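Local coordinates for solute-binding periplasmic protein of iron/siderophore ABC transporter (Yersinia pestis, PDB 6B2Y), which probably captures chelated iron in the periplasm and delivers it to an ABC transporter for iron uptake, at residues T42-R47 against L173-L178. Numbering follows the deposited sequence.
Sequences TDMAGR and LPSMRL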
loop_
_atom_site.group_PDB
_atom_site.type_symbol
_atom_site.label_atom_id
_atom_site.label_comp_id
_atom_site.label_asym_id
_atom_site.label_seq_id
_atom_site.Cartn_x
_atom_site.Cartn_y
_atom_site.Cartn_z
ATOM N N THR A 42 -18.621 10.387 9.600
ATOM C CA THR A 42 -18.301 11.179 8.420
ATOM C C THR A 42 -17.110 10.501 7.754
ATOM O O THR A 42 -16.053 10.353 8.381
ATOM C CB THR A 42 -17.969 12.631 8.766
ATOM O OG1 THR A 42 -19.071 13.234 9.462
ATOM C CG2 THR A 42 -17.688 13.422 7.482
ATOM N N ASP A 43 -17.269 10.084 6.498
ATOM C CA ASP A 43 -16.200 9.283 5.905
ATOM C C ASP A 43 -15.215 10.169 5.129
ATOM O O ASP A 43 -15.280 11.402 5.160
ATOM C CB ASP A 43 -16.784 8.146 5.053
ATOM C CG ASP A 43 -17.349 8.607 3.708
ATOM O OD1 ASP A 43 -17.280 9.799 3.374
ATOM O OD2 ASP A 43 -17.881 7.734 2.981
ATOM N N MET A 44 -14.257 9.530 4.447
ATOM C CA MET A 44 -13.195 10.310 3.814
ATOM C C MET A 44 -13.671 11.032 2.565
ATOM O O MET A 44 -12.954 11.903 2.057
ATOM C CB MET A 44 -11.993 9.407 3.485
ATOM C CG MET A 44 -11.349 8.831 4.733
ATOM S SD MET A 44 -10.868 10.125 5.893
ATOM C CE MET A 44 -9.725 11.020 4.881
ATOM N N ALA A 45 -14.864 10.708 2.072
ATOM C CA ALA A 45 -15.499 11.483 1.014
ATOM C C ALA A 45 -16.345 12.632 1.560
ATOM O O ALA A 45 -16.892 13.418 0.775
ATOM C CB ALA A 45 -16.366 10.557 0.151
ATOM N N GLY A 46 -16.450 12.754 2.880
ATOM C CA GLY A 46 -17.301 13.754 3.492
ATOM C C GLY A 46 -18.754 13.360 3.581
ATOM O O GLY A 46 -19.584 14.193 3.965
ATOM N N ARG A 47 -19.091 12.124 3.216
ATOM C CA ARG A 47 -20.453 11.633 3.367
ATOM C C ARG A 47 -20.755 11.325 4.824
ATOM O O ARG A 47 -19.870 10.934 5.597
ATOM C CB ARG A 47 -20.659 10.377 2.527
ATOM C CG ARG A 47 -20.357 10.605 1.038
ATOM C CD ARG A 47 -20.036 9.301 0.310
ATOM N NE ARG A 47 -21.152 8.351 0.271
ATOM C CZ ARG A 47 -21.250 7.284 1.058
ATOM N NH1 ARG A 47 -20.308 7.023 1.964
ATOM N NH2 ARG A 47 -22.291 6.469 0.942
ATOM N N LEU A 173 -4.055 8.470 8.606
ATOM C CA LEU A 173 -4.493 8.436 10.002
ATOM C C LEU A 173 -5.978 8.739 10.144
ATOM O O LEU A 173 -6.671 8.012 10.888
ATOM C CB LEU A 173 -3.622 9.381 10.845
ATOM C CG LEU A 173 -2.162 8.951 10.834
ATOM C CD1 LEU A 173 -1.332 9.883 11.722
ATOM C CD2 LEU A 173 -2.054 7.491 11.317
ATOM N N PRO A 174 -6.535 9.766 9.490
ATOM C CA PRO A 174 -8.003 9.895 9.490
ATOM C C PRO A 174 -8.705 8.628 9.031
ATOM O O PRO A 174 -9.739 8.276 9.602
ATOM C CB PRO A 174 -8.248 11.063 8.529
ATOM C CG PRO A 174 -7.049 11.937 8.699
ATOM C CD PRO A 174 -5.896 10.916 8.816
ATOM N N SER A 175 -8.190 7.947 7.994
ATOM C CA SER A 175 -8.867 6.736 7.527
ATOM C C SER A 175 -8.881 5.663 8.610
ATOM O O SER A 175 -9.867 4.932 8.760
ATOM C CB SER A 175 -8.188 6.191 6.271
ATOM O OG SER A 175 -8.408 7.044 5.162
ATOM N N MET A 176 -7.788 5.537 9.367
ATOM C CA MET A 176 -7.770 4.532 10.430
ATOM C C MET A 176 -8.705 4.906 11.573
ATOM O O MET A 176 -9.352 4.029 12.154
ATOM C CB MET A 176 -6.344 4.322 10.965
ATOM C CG MET A 176 -5.362 3.634 10.012
ATOM S SD MET A 176 -5.974 2.041 9.389
ATOM C CE MET A 176 -6.215 1.179 10.952
ATOM N N ARG A 177 -8.800 6.198 11.927
ATOM C CA ARG A 177 -9.760 6.565 12.966
ATOM C C ARG A 177 -11.182 6.257 12.509
ATOM O O ARG A 177 -11.980 5.680 13.268
ATOM C CB ARG A 177 -9.632 8.052 13.337
ATOM C CG ARG A 177 -10.617 8.460 14.460
ATOM C CD ARG A 177 -10.391 9.908 14.969
ATOM N NE ARG A 177 -9.042 10.071 15.512
ATOM C CZ ARG A 177 -8.039 10.639 14.842
ATOM N NH1 ARG A 177 -8.229 11.126 13.624
ATOM N NH2 ARG A 177 -6.833 10.716 15.387
ATOM N N LEU A 178 -11.498 6.601 11.259
ATOM C CA LEU A 178 -12.817 6.321 10.694
ATOM C C LEU A 178 -13.141 4.826 10.707
ATOM O O LEU A 178 -14.268 4.424 11.042
ATOM C CB LEU A 178 -12.881 6.868 9.266
ATOM C CG LEU A 178 -14.004 6.363 8.369
ATOM C CD1 LEU A 178 -15.325 6.954 8.860
ATOM C CD2 LEU A 178 -13.699 6.838 6.956
#
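Met44 reaches from the turn of a beta-hairpin onto one face of a helix, where Pro174, Ser175 and Leu178 receive it. Its CG sits beside the backbone N (chi1 -64°), and bends at chi2 and chi3 curl the thioether, laying SD and CE against CB of Pro174, with SD 3.8 Å from it. The middle of the same chain rests on Ser175, whose OG lies 3.5 Å from Met44 CG. Leu178, one helical turn on from Pro174, extends with CG anti to the backbone N (chi1 164°) and spreads its two methyls along the hairpin backbone: CD1 meets the carbonyl O of Thr42 at 3.5 Å, while CD2 packs on Asp43 CA at 3.7 Å and touches Met44 CG. No hydrogen bond joins the two segments; the contact is largely apolar, with two oxygens touched by carbon.

Behind this surface, Asp43 braces the type I turn that runs from it to Gly46. OD1 accepts the amide of Arg47 at 3.0 Å, from above the carboxylate plane, and weakly that of Ala45. OD2 forms a salt bridge with Arg47 NH1, 2.7 Å away and nearly in the guanidinium plane, and also takes the amide of Phe161; Arg47 continues to Glu153 through NH2. Ser175 OG is hydrogen-bonded to the backbone oxygens of Asn171, a turn earlier, and Asp163, which must share its single proton.

The contact lies within one lobe of the two-lobed periplasmic binding protein architecture, the lobe built on the parallel five-stranded sheet. Backbone bonds between Met44 and Phe161 tie the turn linking strands 40-42 and 48-50 to strand 159-162, an edge strand of that sheet. Leu178 and Asp43 both touch Val160 there, so hairpin, sheet edge and helix 168-182 meet, while Leu173 and Arg177 pack against helix 186-207.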